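Local coordinates for protein dipicolinate synthase, B chain (Bacillus cereus, PDB 3MCU) that probably works with its partner subunit, dipicolinate synthase subunit A, to oxidise dihydrodipicolinate to dipicolinate with NADP in sporulating cells, at residues 92-95 with 96-99; 191-194 with 195-198. All blocks are in the same frame, centred on the assembly; numbering follows the deposited sequence.

Contact 1 of 2, residues 92-95 with 96-99. With PO4 (phosphate ion), chain J.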
ATOM      1  N   PRO D  92      16.019  18.316 -10.600  1.00 34.80           N
ATOM      2  CA  PRO D  92      15.485  16.955 -10.737  1.00 34.38           C
ATOM      3  C   PRO D  92      14.929  16.394  -9.436  1.00 30.52           C
ATOM      4  O   PRO D  92      15.290  16.824  -8.349  1.00 31.33           O
ATOM      5  CB  PRO D  92      16.721  16.137 -11.155  1.00 36.75           C
ATOM      6  CG  PRO D  92      17.867  16.871 -10.560  1.00 42.70           C
ATOM      7  CD  PRO D  92      17.493  18.340 -10.637  1.00 41.95           C
ATOM      8  N   LEU D  93      14.036  15.427  -9.570  1.00 28.33           N
ATOM      9  CA  LEU D  93      13.491  14.713  -8.431  1.00 27.90           C
ATOM     10  C   LEU D  93      14.108  13.313  -8.439  1.00 27.15           C
ATOM     11  O   LEU D  93      13.820  12.508  -9.321  1.00 25.12           O
ATOM     12  CB  LEU D  93      11.977  14.624  -8.575  1.00 24.15           C
ATOM     13  CG  LEU D  93      11.075  14.343  -7.371  1.00 25.99           C
ATOM     14  CD1 LEU D  93      10.294  13.064  -7.553  1.00 22.16           C
ATOM     15  CD2 LEU D  93      11.813  14.372  -6.054  1.00 24.48           C
ATOM     16  N   THR D  94      14.968  13.036  -7.467  1.00 28.16           N
ATOM     17  CA  THR D  94      15.610  11.733  -7.377  1.00 29.75           C
ATOM     18  C   THR D  94      14.623  10.670  -6.919  1.00 25.53           C
ATOM     19  O   THR D  94      13.570  10.986  -6.395  1.00 25.49           O
ATOM     20  CB  THR D  94      16.825  11.744  -6.422  1.00 30.77           C
ATOM     21  OG1 THR D  94      16.396  12.077  -5.097  1.00 32.65           O
ATOM     22  CG2 THR D  94      17.880  12.743  -6.887  1.00 31.77           C
ATOM     23  N   GLY D  95      14.967   9.410  -7.151  1.00 25.46           N
ATOM     24  CA  GLY D  95      14.168   8.308  -6.664  1.00 26.40           C
ATOM     25  C   GLY D  95      14.030   8.370  -5.147  1.00 27.58           C
ATOM     26  O   GLY D  95      12.949   8.182  -4.602  1.00 22.64           O
ATOM     27  N   ASN D  96      15.133   8.657  -4.464  1.00 27.90           N
ATOM     28  CA  ASN D  96      15.102   8.749  -3.013  1.00 28.00           C
ATOM     29  C   ASN D  96      14.092   9.791  -2.508  1.00 28.27           C
ATOM     30  O   ASN D  96      13.294   9.503  -1.608  1.00 25.28           O
ATOM     31  CB  ASN D  96      16.502   9.010  -2.443  1.00 29.71           C
ATOM     32  CG  ASN D  96      16.521   9.009  -0.920  1.00 36.45           C
ATOM     33  OD1 ASN D  96      16.185   8.008  -0.278  1.00 33.52           O
ATOM     34  ND2 ASN D  96      16.900  10.139  -0.333  1.00 38.23           N
ATOM     35  N   SER D  97      14.120  10.991  -3.092  1.00 27.29           N
ATOM     36  CA  SER D  97      13.206  12.068  -2.673  1.00 26.69           C
ATOM     37  C   SER D  97      11.763  11.808  -3.125  1.00 23.73           C
ATOM     38  O   SER D  97      10.823  12.158  -2.440  1.00 22.02           O
ATOM     39  CB  SER D  97      13.671  13.421  -3.221  1.00 29.47           C
ATOM     40  OG  SER D  97      14.953  13.778  -2.735  1.00 30.52           O
HETATM   41  N   MSE D  98      11.592  11.194  -4.290  1.00 24.68           N
HETATM   42  CA  MSE D  98      10.262  10.821  -4.762  1.00 24.54           C
HETATM   43  C   MSE D  98       9.576   9.829  -3.811  1.00 23.44           C
HETATM   44  O   MSE D  98       8.385   9.936  -3.516  1.00 22.63           O
HETATM   45  CB  MSE D  98      10.348  10.204  -6.160  1.00 22.07           C
HETATM   46  CG  MSE D  98       8.989   9.759  -6.670  1.00 26.18           C
HETATM   47 SE   MSE D  98       8.947   9.364  -8.580  1.00 39.71          SE
HETATM   48  CE  MSE D  98       9.828   7.617  -8.527  1.00 26.44           C
ATOM     49  N   SER D  99      10.334   8.845  -3.357  1.00 22.64           N
ATOM     50  CA  SER D  99       9.839   7.885  -2.392  1.00 23.60           C
ATOM     51  C   SER D  99       9.468   8.580  -1.096  1.00 20.86           C
ATOM     52  O   SER D  99       8.402   8.334  -0.535  1.00 21.69           O
ATOM     53  CB  SER D  99      10.900   6.818  -2.116  1.00 25.14           C
ATOM     54  OG  SER D  99      10.500   6.007  -1.025  1.00 26.50           O
TER
HETATM   55  P   PO4 J 302      18.250  13.354  -1.986  1.00 53.76           P
HETATM   56  O1  PO4 J 302      18.232  14.859  -2.222  1.00 48.21           O
HETATM   57  O2  PO4 J 302      18.654  12.597  -3.233  1.00 43.48           O
HETATM   58  O3  PO4 J 302      19.223  13.065  -0.857  1.00 57.86           O
HETATM   59  O4  PO4 J 302      16.886  12.856  -1.601  1.00 40.83           O
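An N-capped helix start at the end of a parallel strand, as in the Rossmann-like flavoprotein fold, joins Thr-94 to Ser-97. Thr-94 is the N-cap: its OG1 accepts from Ser-97 N at 3.2 Å, with an N-H...O angle of 163°. A chi1 of 62° turns that hydroxyl to Ser-97 N and lets it also donate to O2 of the phosphate ion. Threonine suits the place, since one oxygen serves both the helix end and the anion. Phosphate O4 accepts from Asn-96 ND2 at 3.0 Å; Ser-97 OG also points at it, but at a modelled distance too short to trust. Gly-14 N and Ser-41 OG complete the site, whose ion probably came from the crystallisation liquor; the helix N terminus would favour an anion here. Asn-96 spends its other end, OD1, on Thr-106 N of the second subunit. Leu-93 rests CD2 on Ser-97 CB at 3.5 Å and packs on Leu-126 of strand 124-130, while Met-98, a selenomethionine, meets Val-128 and, on helix 138-145, Leu-141 and Leu-144, a buried place that suits apolar side chains. The helix proper begins with Met-98 N to Thr-94 O at 2.9 Å and Ser-99 N to Gly-95 O at 3.0 Å.

Contact 2 of 2, residues 191-194 with 195-198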
ATOM      1  N   VAL D 191       2.895  10.738 -20.642  1.00 20.92           N
ATOM      2  CA  VAL D 191       3.752   9.574 -20.816  1.00 23.69           C
ATOM      3  C   VAL D 191       4.369   9.592 -22.220  1.00 24.30           C
ATOM      4  O   VAL D 191       3.649   9.566 -23.216  1.00 25.09           O
ATOM      5  CB  VAL D 191       2.974   8.259 -20.581  1.00 24.61           C
ATOM      6  CG1 VAL D 191       3.893   7.040 -20.766  1.00 23.61           C
ATOM      7  CG2 VAL D 191       2.351   8.260 -19.181  1.00 24.60           C
ATOM      8  N   VAL D 192       5.693   9.657 -22.297  1.00 23.69           N
ATOM      9  CA  VAL D 192       6.364   9.867 -23.591  1.00 25.60           C
ATOM     10  C   VAL D 192       7.572   8.977 -23.822  1.00 27.61           C
ATOM     11  O   VAL D 192       8.053   8.312 -22.912  1.00 24.76           O
ATOM     12  CB  VAL D 192       6.844  11.320 -23.744  1.00 24.28           C
ATOM     13  CG1 VAL D 192       5.669  12.270 -23.715  1.00 24.77           C
ATOM     14  CG2 VAL D 192       7.838  11.665 -22.658  1.00 23.85           C
ATOM     15  N   GLU D 193       8.062   8.980 -25.059  1.00 30.32           N
ATOM     16  CA  GLU D 193       9.293   8.264 -25.393  1.00 28.95           C
ATOM     17  C   GLU D 193      10.475   9.195 -25.228  1.00 28.79           C
ATOM     18  O   GLU D 193      10.950   9.833 -26.174  1.00 29.65           O
ATOM     19  CB  GLU D 193       9.223   7.634 -26.785  1.00 30.31           C
ATOM     20  CG  GLU D 193       8.166   6.528 -26.859  1.00 30.62           C
ATOM     21  CD  GLU D 193       7.969   5.991 -28.267  1.00 35.09           C
ATOM     22  OE1 GLU D 193       8.736   6.390 -29.173  1.00 35.99           O
ATOM     23  OE2 GLU D 193       7.044   5.168 -28.465  1.00 36.13           O
ATOM     24  N   LYS D 194      10.915   9.272 -23.981  1.00 28.45           N
ATOM     25  CA  LYS D 194      11.979  10.158 -23.541  1.00 26.69           C
ATOM     26  C   LYS D 194      13.293   9.877 -24.280  1.00 28.50           C
ATOM     27  O   LYS D 194      14.084  10.788 -24.526  1.00 29.83           O
ATOM     28  CB  LYS D 194      12.136   9.987 -22.025  1.00 22.78           C
ATOM     29  CG  LYS D 194      13.444  10.452 -21.447  1.00 25.63           C
ATOM     30  CD  LYS D 194      13.620  11.949 -21.564  1.00 25.22           C
ATOM     31  CE  LYS D 194      14.899  12.360 -20.873  1.00 26.05           C
ATOM     32  NZ  LYS D 194      15.110  13.825 -20.880  1.00 30.32           N
ATOM     33  N   PHE D 195      13.521   8.612 -24.622  1.00 27.24           N
ATOM     34  CA  PHE D 195      14.730   8.218 -25.334  1.00 29.97           C
ATOM     35  C   PHE D 195      14.807   8.865 -26.743  1.00 30.14           C
ATOM     36  O   PHE D 195      15.858   8.847 -27.387  1.00 31.60           O
ATOM     37  CB  PHE D 195      14.866   6.679 -25.393  1.00 27.78           C
ATOM     38  CG  PHE D 195      13.719   5.990 -26.079  1.00 28.86           C
ATOM     39  CD1 PHE D 195      13.727   5.798 -27.452  1.00 31.84           C
ATOM     40  CD2 PHE D 195      12.627   5.542 -25.358  1.00 28.56           C
ATOM     41  CE1 PHE D 195      12.668   5.174 -28.092  1.00 32.05           C
ATOM     42  CE2 PHE D 195      11.558   4.905 -25.987  1.00 29.57           C
ATOM     43  CZ  PHE D 195      11.579   4.722 -27.357  1.00 32.70           C
ATOM     44  N   ARG D 196      13.704   9.444 -27.207  1.00 28.19           N
ATOM     45  CA  ARG D 196      13.712  10.195 -28.477  1.00 30.21           C
ATOM     46  C   ARG D 196      14.080  11.664 -28.316  1.00 30.51           C
ATOM     47  O   ARG D 196      13.987  12.430 -29.270  1.00 30.92           O
ATOM     48  CB  ARG D 196      12.372  10.104 -29.200  1.00 27.75           C
ATOM     49  CG  ARG D 196      12.011   8.718 -29.719  1.00 30.16           C
ATOM     50  CD  ARG D 196      10.671   8.791 -30.384  1.00 29.67           C
ATOM     51  NE  ARG D 196      10.316   7.598 -31.134  1.00 33.66           N
ATOM     52  CZ  ARG D 196      10.669   7.381 -32.403  1.00 35.96           C
ATOM     53  NH1 ARG D 196      11.422   8.263 -33.055  1.00 32.92           N
ATOM     54  NH2 ARG D 196      10.278   6.274 -33.017  1.00 35.41           N
ATOM     55  N   TYR D 197      14.490  12.053 -27.109  1.00 30.07           N
ATOM     56  CA  TYR D 197      14.781  13.453 -26.811  1.00 29.12           C
ATOM     57  C   TYR D 197      16.062  13.610 -26.018  1.00 28.49           C
ATOM     58  O   TYR D 197      16.177  14.497 -25.195  1.00 29.50           O
ATOM     59  CB  TYR D 197      13.595  14.108 -26.095  1.00 27.48           C
ATOM     60  CG  TYR D 197      12.317  14.014 -26.897  1.00 28.76           C
ATOM     61  CD1 TYR D 197      11.482  12.912 -26.779  1.00 28.15           C
ATOM     62  CD2 TYR D 197      11.957  15.019 -27.795  1.00 27.56           C
ATOM     63  CE1 TYR D 197      10.319  12.812 -27.528  1.00 28.60           C
ATOM     64  CE2 TYR D 197      10.797  14.931 -28.546  1.00 26.43           C
ATOM     65  CZ  TYR D 197       9.983  13.827 -28.415  1.00 28.50           C
ATOM     66  OH  TYR D 197       8.828  13.737 -29.155  1.00 27.67           O
HETATM   67  N   MSE D 198      17.030  12.747 -26.311  1.00 33.37           N
HETATM   68  CA  MSE D 198      18.329  12.715 -25.632  1.00 35.75           C
HETATM   69  C   MSE D 198      19.381  13.714 -26.136  1.00 42.13           C
HETATM   70  O   MSE D 198      20.367  13.964 -25.444  1.00 43.84           O
HETATM   71  CB  MSE D 198      18.918  11.303 -25.694  1.00 34.78           C
HETATM   72  CG  MSE D 198      18.041  10.241 -25.047  1.00 36.39           C
HETATM   73 SE   MSE D 198      17.455  10.741 -23.221  1.00 46.11          SE
HETATM   74  CE  MSE D 198      19.121  10.419 -22.242  1.00 30.99           C
TER
HETATM   75  O   HOH W   1      14.211  15.410 -23.016  1.00 26.41           O
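Glu-193, preceded by Val-191, which packs on Val-191 of the third subunit, runs its extended side chain beside Phe-195, CB lying 3.7 Å from Phe-195 CE2, with carboxylate and ring planes 13° apart. Arg-196 travels the same way and presents its NE to Glu-193 OE1 at 2.8 Å, a salt bridge in the guanidinium plane that meets the oxygen nearly along its C-O axis. Glutamate fits because it is long enough to reach that edge, while its backbone N bonds OE2 of Glu-193 of the third subunit. The carbonyl O of Glu-193 in this chain accepts from Arg-196 N at 3.0 Å and lies 3.2 Å from Tyr-197 CD1, at the ring edge. Lys-194 follows, its O taking Tyr-197 N at 2.9 Å. Bent at chi2 (66°), the lysine chain brings CE to 3.8 Å from SE of Met-198, a selenomethionine, and NZ gives one bond to Ala-169 O and another, of 2.8 Å, to a water that also lies 3.1 Å from Tyr-197 O. Both turn bonds run from residue i+3 to carbonyl i, each donor lying well above the carbonyl plane, the pattern of a short 3-10 turn.

In the fold
From the N terminus the chain first reaches contact 1, where strand 87-94 of the central sheet turns directly into helix 95-102. Much later, beyond helix 174-181, contact 2 curls the C-terminal tail on itself. Each closes a turn within eight consecutive residues, so the two follow in series and neither nest nor cross. Their centres lie 19 Å apart, their closest atoms still about 10 Å from each other. Contact 1 ties sheet to helix near the middle of the fold, beside the second subunit; contact 2 sets the tail against strand 150-156, through Val-192 and Phe-155, and against the third subunit.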